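Local coordinates for uricase (Bacillus fastidiosus, PDB 4R8X), which probably catalyses the oxidation of urate to 5-hydroxyisourate, the first step of urate degradation toward (S)-allantoin, at residues Asp107-Ile121 with Phe136-Val150. Sequence-based numbering, arbitrary orientation.
Sequences DAVRLEAKEYAFDDI and FRKSRNEYVTATVEV. Unlike the reference sequence in segment 136-150: Val144 (reference Ala).
Val109, Leu111 and Ala113 form hydrogen-bonded antiparallel pairs with Val150, Val148 and Ala146. Strands 108-115 and 143-150 run at 175°, their axes 4.7 Å apart. Glu115 N still bonds Val144 O, and the extended Glu115 side chain takes over a backbone role: OE1 accepts from Val144 N at 3.0 Å, met from above the carboxylate plane, while OE2 forms a salt bridge with Lys36. Farther along, Phe118 pairs with Lys138 and Asp119 N bonds Arg137 O.

Arg110 stretches across Glu149, its CG anti to the backbone N (chi1 -180°). Its NH1 meets Glu149 OE1 at 2.8 Å, the guanidinium and carboxylate planes 85° apart. NE bonds Glu112 OE2 in the guanidinium plane, and Thr147 CG2 covers one guanidinium face. A leucine in place of Arg110 would probably leave Glu112 and Glu149 without their shared positive partner.

Lys138 bends at chi2 and lays CE over the Tyr116 ring, 3.5 Å from its centroid. Its NZ makes a cation-pi contact there and bonds Ala117 O at 3.1 Å. Ala117 O also accepts from Ser139 N. Arg137 grips Asp119 OD2 side-on through NE and NH2.

The Val109 and Val150 side chains pack on helix 88-102, while Val144 touches helix 225-238. Strands 40-50 and 156-173 flank the pair within the large antiparallel sheet of the tunnelling (T-)fold of uricases. Phe136 and Arg137 carry that sheet into a second subunit.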
loop_
_atom_site.group_PDB
_atom_site.type_symbol
_atom_site.label_atom_id
_atom_site.label_comp_id
_atom_site.label_asym_id
_atom_site.label_seq_id
_atom_site.Cartn_x
_atom_site.Cartn_y
_atom_site.Cartn_z
ATOM N N ASP D 107 -21.175 13.190 25.927
ATOM C CA ASP D 107 -20.280 13.703 26.971
ATOM C C ASP D 107 -18.985 14.263 26.380
ATOM O O ASP D 107 -18.381 15.159 26.948
ATOM C CB ASP D 107 -19.897 12.609 27.980
ATOM C CG ASP D 107 -21.082 12.043 28.747
ATOM O OD1 ASP D 107 -22.118 12.724 28.863
ATOM O OD2 ASP D 107 -20.956 10.908 29.256
ATOM N N ALA D 108 -18.539 13.708 25.257
ATOM C CA ALA D 108 -17.291 14.155 24.648
ATOM C C ALA D 108 -17.297 13.838 23.165
ATOM O O ALA D 108 -17.983 12.907 22.726
ATOM C CB ALA D 108 -16.087 13.502 25.326
ATOM N N VAL D 109 -16.569 14.652 22.404
ATOM C CA VAL D 109 -16.386 14.444 20.972
ATOM C C VAL D 109 -14.913 14.592 20.608
ATOM O O VAL D 109 -14.276 15.571 20.981
ATOM C CB VAL D 109 -17.206 15.459 20.152
ATOM C CG1 VAL D 109 -16.977 15.246 18.648
ATOM C CG2 VAL D 109 -18.689 15.341 20.493
ATOM N N ARG D 110 -14.384 13.618 19.870
ATOM C CA ARG D 110 -12.988 13.641 19.454
ATOM C C ARG D 110 -12.883 13.735 17.945
ATOM O O ARG D 110 -13.476 12.929 17.229
ATOM C CB ARG D 110 -12.299 12.347 19.896
ATOM C CG ARG D 110 -10.823 12.251 19.523
ATOM C CD ARG D 110 -10.252 10.914 19.972
ATOM N NE ARG D 110 -8.812 10.790 19.737
ATOM C CZ ARG D 110 -7.893 11.237 20.581
ATOM N NH1 ARG D 110 -8.275 11.843 21.697
ATOM N NH2 ARG D 110 -6.600 11.086 20.319
ATOM N N LEU D 111 -12.129 14.715 17.473
ATOM C CA LEU D 111 -11.818 14.830 16.052
ATOM C C LEU D 111 -10.329 14.668 15.833
ATOM O O LEU D 111 -9.520 15.273 16.540
ATOM C CB LEU D 111 -12.250 16.192 15.509
ATOM C CG LEU D 111 -13.602 16.340 14.822
ATOM C CD1 LEU D 111 -13.639 15.562 13.503
ATOM C CD2 LEU D 111 -14.738 15.949 15.777
ATOM N N GLU D 112 -9.982 13.840 14.850
ATOM C CA GLU D 112 -8.608 13.700 14.381
ATOM C C GLU D 112 -8.581 14.078 12.907
ATOM O O GLU D 112 -9.542 13.814 12.181
ATOM C CB GLU D 112 -8.142 12.255 14.531
ATOM C CG GLU D 112 -8.105 11.782 15.966
ATOM C CD GLU D 112 -7.793 10.305 16.100
ATOM O OE1 GLU D 112 -7.419 9.668 15.089
ATOM O OE2 GLU D 112 -7.932 9.777 17.223
ATOM N N ALA D 113 -7.500 14.696 12.450
ATOM C CA ALA D 113 -7.431 15.038 11.037
ATOM C C ALA D 113 -6.034 14.875 10.484
ATOM O O ALA D 113 -5.038 15.132 11.160
ATOM C CB ALA D 113 -7.964 16.451 10.797
ATOM N N LYS D 114 -5.979 14.408 9.241
ATOM C CA LYS D 114 -4.750 14.364 8.457
ATOM C C LYS D 114 -4.942 15.260 7.251
ATOM O O LYS D 114 -5.870 15.053 6.475
ATOM C CB LYS D 114 -4.471 12.940 7.991
ATOM C CG LYS D 114 -4.182 11.969 9.125
ATOM C CD LYS D 114 -3.949 10.553 8.598
ATOM C CE LYS D 114 -3.691 9.571 9.738
ATOM N NZ LYS D 114 -3.619 8.158 9.271
ATOM N N GLU D 115 -4.090 16.265 7.101
ATOM C CA GLU D 115 -4.200 17.185 5.977
ATOM C C GLU D 115 -4.155 16.407 4.679
ATOM O O GLU D 115 -3.435 15.412 4.575
ATOM C CB GLU D 115 -3.055 18.199 5.997
ATOM C CG GLU D 115 -3.109 19.219 4.880
ATOM C CD GLU D 115 -1.850 20.047 4.794
ATOM O OE1 GLU D 115 -0.752 19.514 5.081
ATOM O OE2 GLU D 115 -1.954 21.235 4.447
ATOM N N TYR D 116 -4.971 16.852 3.728
ATOM C CA TYR D 116 -4.954 16.358 2.356
ATOM C C TYR D 116 -4.196 17.460 1.624
ATOM O O TYR D 116 -4.776 18.467 1.209
ATOM C CB TYR D 116 -6.396 16.239 1.886
ATOM C CG TYR D 116 -6.672 15.508 0.575
ATOM C CD1 TYR D 116 -7.021 14.161 0.569
ATOM C CD2 TYR D 116 -6.688 16.190 -0.641
ATOM C CE1 TYR D 116 -7.334 13.502 -0.622
ATOM C CE2 TYR D 116 -6.994 15.548 -1.820
ATOM C CZ TYR D 116 -7.319 14.207 -1.808
ATOM O OH TYR D 116 -7.634 13.579 -3.007
ATOM N N ALA D 117 -2.883 17.272 1.512
ATOM C CA ALA D 117 -1.952 18.349 1.208
ATOM C C ALA D 117 -1.823 18.636 -0.273
ATOM O O ALA D 117 -1.807 17.708 -1.111
ATOM C CB ALA D 117 -0.582 18.006 1.741
ATOM N N PHE D 118 -1.672 19.921 -0.583
ATOM C CA PHE D 118 -1.421 20.379 -1.951
ATOM C C PHE D 118 -0.232 21.321 -1.996
ATOM O O PHE D 118 -0.102 22.196 -1.142
ATOM C CB PHE D 118 -2.650 21.095 -2.517
ATOM C CG PHE D 118 -3.719 20.163 -3.008
ATOM C CD1 PHE D 118 -4.786 19.810 -2.188
ATOM C CD2 PHE D 118 -3.651 19.627 -4.287
ATOM C CE1 PHE D 118 -5.776 18.946 -2.651
ATOM C CE2 PHE D 118 -4.619 18.762 -4.745
ATOM C CZ PHE D 118 -5.686 18.422 -3.926
ATOM N N ASP D 119 0.617 21.152 -3.005
ATOM C CA ASP D 119 1.744 22.047 -3.230
ATOM C C ASP D 119 1.395 23.126 -4.235
ATOM O O ASP D 119 0.707 22.864 -5.218
ATOM C CB ASP D 119 2.925 21.288 -3.843
ATOM C CG ASP D 119 3.606 20.356 -2.875
ATOM O OD1 ASP D 119 3.688 20.670 -1.662
ATOM O OD2 ASP D 119 4.096 19.315 -3.352
ATOM N N ASP D 120 1.913 24.325 -4.005
ATOM C CA ASP D 120 1.975 25.347 -5.043
ATOM C C ASP D 120 2.973 24.908 -6.105
ATOM O O ASP D 120 4.021 24.331 -5.789
ATOM C CB ASP D 120 2.452 26.671 -4.463
ATOM C CG ASP D 120 1.487 27.257 -3.461
ATOM O OD1 ASP D 120 1.874 28.238 -2.802
ATOM O OD2 ASP D 120 0.348 26.748 -3.336
ATOM N N ILE D 121 2.654 25.184 -7.365
ATOM C CA ILE D 121 3.532 24.807 -8.466
ATOM C C ILE D 121 3.834 25.977 -9.398
ATOM O O ILE D 121 3.107 26.970 -9.425
ATOM C CB ILE D 121 2.942 23.648 -9.286
ATOM C CG1 ILE D 121 1.673 24.103 -10.002
ATOM C CG2 ILE D 121 2.659 22.449 -8.383
ATOM C CD1 ILE D 121 1.280 23.198 -11.149
ATOM N N PHE D 136 -2.769 23.078 -8.628
ATOM C CA PHE D 136 -1.975 22.631 -7.486
ATOM C C PHE D 136 -1.669 21.147 -7.592
ATOM O O PHE D 136 -2.465 20.379 -8.124
ATOM C CB PHE D 136 -2.706 22.938 -6.168
ATOM C CG PHE D 136 -3.065 24.385 -6.012
ATOM C CD1 PHE D 136 -2.167 25.282 -5.444
ATOM C CD2 PHE D 136 -4.293 24.861 -6.458
ATOM C CE1 PHE D 136 -2.489 26.626 -5.311
ATOM C CE2 PHE D 136 -4.622 26.211 -6.328
ATOM C CZ PHE D 136 -3.720 27.091 -5.746
ATOM N N ARG D 137 -0.500 20.753 -7.102
ATOM C CA ARG D 137 -0.137 19.347 -7.058
ATOM C C ARG D 137 -0.611 18.695 -5.771
ATOM O O ARG D 137 -0.350 19.212 -4.684
ATOM C CB ARG D 137 1.378 19.199 -7.134
ATOM C CG ARG D 137 1.831 17.801 -6.785
ATOM C CD ARG D 137 3.335 17.573 -7.002
ATOM N NE ARG D 137 4.182 18.351 -6.103
ATOM C CZ ARG D 137 5.510 18.298 -6.135
ATOM N NH1 ARG D 137 6.118 17.530 -7.028
ATOM N NH2 ARG D 137 6.229 19.015 -5.292
ATOM N N LYS D 138 -1.304 17.568 -5.871
ATOM C CA LYS D 138 -1.604 16.786 -4.679
ATOM C C LYS D 138 -0.315 16.215 -4.136
ATOM O O LYS D 138 0.330 15.418 -4.803
ATOM C CB LYS D 138 -2.530 15.629 -5.009
ATOM C CG LYS D 138 -2.728 14.693 -3.848
ATOM C CD LYS D 138 -3.635 15.340 -2.849
ATOM C CE LYS D 138 -3.693 14.518 -1.552
ATOM N NZ LYS D 138 -2.601 14.765 -0.584
ATOM N N SER D 139 0.063 16.586 -2.919
ATOM C CA SER D 139 1.320 16.105 -2.375
ATOM C C SER D 139 1.191 14.839 -1.555
ATOM O O SER D 139 0.325 14.729 -0.680
ATOM C CB SER D 139 1.977 17.165 -1.517
ATOM O OG SER D 139 3.176 16.625 -0.974
ATOM N N ARG D 140 2.071 13.883 -1.843
ATOM C CA ARG D 140 2.138 12.650 -1.073
ATOM C C ARG D 140 3.306 12.684 -0.095
ATOM O O ARG D 140 3.707 11.652 0.434
ATOM C CB ARG D 140 2.253 11.427 -1.986
ATOM C CG ARG D 140 0.927 10.990 -2.583
ATOM C CD ARG D 140 0.607 11.786 -3.814
ATOM N NE ARG D 140 1.298 11.241 -4.967
ATOM C CZ ARG D 140 1.610 11.933 -6.060
ATOM N NH1 ARG D 140 1.321 13.214 -6.156
ATOM N NH2 ARG D 140 2.227 11.334 -7.059
ATOM N N ASN D 141 3.844 13.879 0.134
ATOM C CA ASN D 141 4.932 14.052 1.091
ATOM C C ASN D 141 4.402 14.352 2.496
ATOM O O ASN D 141 3.335 13.867 2.879
ATOM C CB ASN D 141 5.914 15.113 0.595
ATOM C CG ASN D 141 6.606 14.692 -0.679
ATOM O OD1 ASN D 141 6.837 13.510 -0.888
ATOM N ND2 ASN D 141 6.948 15.655 -1.528
ATOM N N GLU D 142 5.151 15.127 3.274
ATOM C CA GLU D 142 4.741 15.396 4.652
ATOM C C GLU D 142 3.429 16.171 4.718
ATOM O O GLU D 142 3.088 16.930 3.806
ATOM C CB GLU D 142 5.839 16.121 5.415
ATOM C CG GLU D 142 6.163 17.506 4.884
ATOM C CD GLU D 142 7.327 17.510 3.914
ATOM O OE1 GLU D 142 8.014 18.543 3.843
ATOM O OE2 GLU D 142 7.550 16.505 3.208
ATOM N N TYR D 143 2.687 15.975 5.801
ATOM C CA TYR D 143 1.372 16.574 5.901
ATOM C C TYR D 143 1.064 16.956 7.344
ATOM O O TYR D 143 1.575 16.345 8.284
ATOM C CB TYR D 143 0.312 15.631 5.311
ATOM C CG TYR D 143 0.215 14.298 6.012
ATOM C CD1 TYR D 143 0.978 13.209 5.593
ATOM C CD2 TYR D 143 -0.628 14.127 7.103
ATOM C CE1 TYR D 143 0.891 11.983 6.238
ATOM C CE2 TYR D 143 -0.726 12.914 7.752
ATOM C CZ TYR D 143 0.038 11.847 7.324
ATOM O OH TYR D 143 -0.054 10.645 7.983
ATOM N N VAL D 144 0.221 17.966 7.494
ATOM C CA VAL D 144 -0.154 18.487 8.792
ATOM C C VAL D 144 -1.146 17.574 9.487
ATOM O O VAL D 144 -2.041 17.011 8.867
ATOM C CB VAL D 144 -0.761 19.895 8.630
ATOM C CG1 VAL D 144 -1.159 20.478 9.980
ATOM C CG2 VAL D 144 0.229 20.816 7.939
ATOM N N THR D 145 -0.995 17.443 10.801
ATOM C CA THR D 145 -1.929 16.663 11.597
ATOM C C THR D 145 -2.465 17.491 12.771
ATOM O O THR D 145 -1.839 18.464 13.200
ATOM C CB THR D 145 -1.266 15.376 12.150
ATOM O OG1 THR D 145 -0.158 15.732 12.990
ATOM C CG2 THR D 145 -0.770 14.489 11.001
ATOM N N ALA D 146 -3.637 17.104 13.270
ATOM C CA ALA D 146 -4.183 17.687 14.497
ATOM C C ALA D 146 -5.225 16.769 15.110
ATOM O O ALA D 146 -5.865 15.992 14.407
ATOM C CB ALA D 146 -4.773 19.072 14.225
ATOM N N THR D 147 -5.380 16.870 16.429
ATOM C CA THR D 147 -6.457 16.209 17.152
ATOM C C THR D 147 -7.012 17.193 18.152
ATOM O O THR D 147 -6.259 17.912 18.805
ATOM C CB THR D 147 -5.951 14.975 17.933
ATOM O OG1 THR D 147 -5.514 13.972 17.015
ATOM C CG2 THR D 147 -7.043 14.374 18.792
ATOM N N VAL D 148 -8.335 17.250 18.248
ATOM C CA VAL D 148 -8.964 17.974 19.344
ATOM C C VAL D 148 -10.067 17.124 19.935
ATOM O O VAL D 148 -10.893 16.582 19.215
ATOM C CB VAL D 148 -9.548 19.331 18.892
ATOM C CG1 VAL D 148 -10.190 20.043 20.092
ATOM C CG2 VAL D 148 -8.466 20.207 18.294
ATOM N N GLU D 149 -10.069 16.976 21.260
ATOM C CA GLU D 149 -11.179 16.324 21.927
ATOM C C GLU D 149 -11.738 17.287 22.967
ATOM O O GLU D 149 -10.990 17.870 23.759
ATOM C CB GLU D 149 -10.768 14.994 22.572
ATOM C CG GLU D 149 -11.942 14.237 23.189
ATOM C CD GLU D 149 -11.629 12.800 23.584
ATOM O OE1 GLU D 149 -10.590 12.262 23.174
ATOM O OE2 GLU D 149 -12.438 12.195 24.303
ATOM N N VAL D 150 -13.053 17.473 22.926
ATOM C CA VAL D 150 -13.733 18.367 23.847
ATOM C C VAL D 150 -14.713 17.547 24.679
ATOM O O VAL D 150 -15.424 16.696 24.145
ATOM C CB VAL D 150 -14.463 19.490 23.087
ATOM C CG1 VAL D 150 -15.228 20.395 24.073
ATOM C CG2 VAL D 150 -13.469 20.325 22.307
HETATM O O HOH W 1 -5.023 11.452 17.769
HETATM O O HOH W 2 -1.845 14.795 2.360
HETATM O O HOH W 3 5.586 17.763 -1.952
#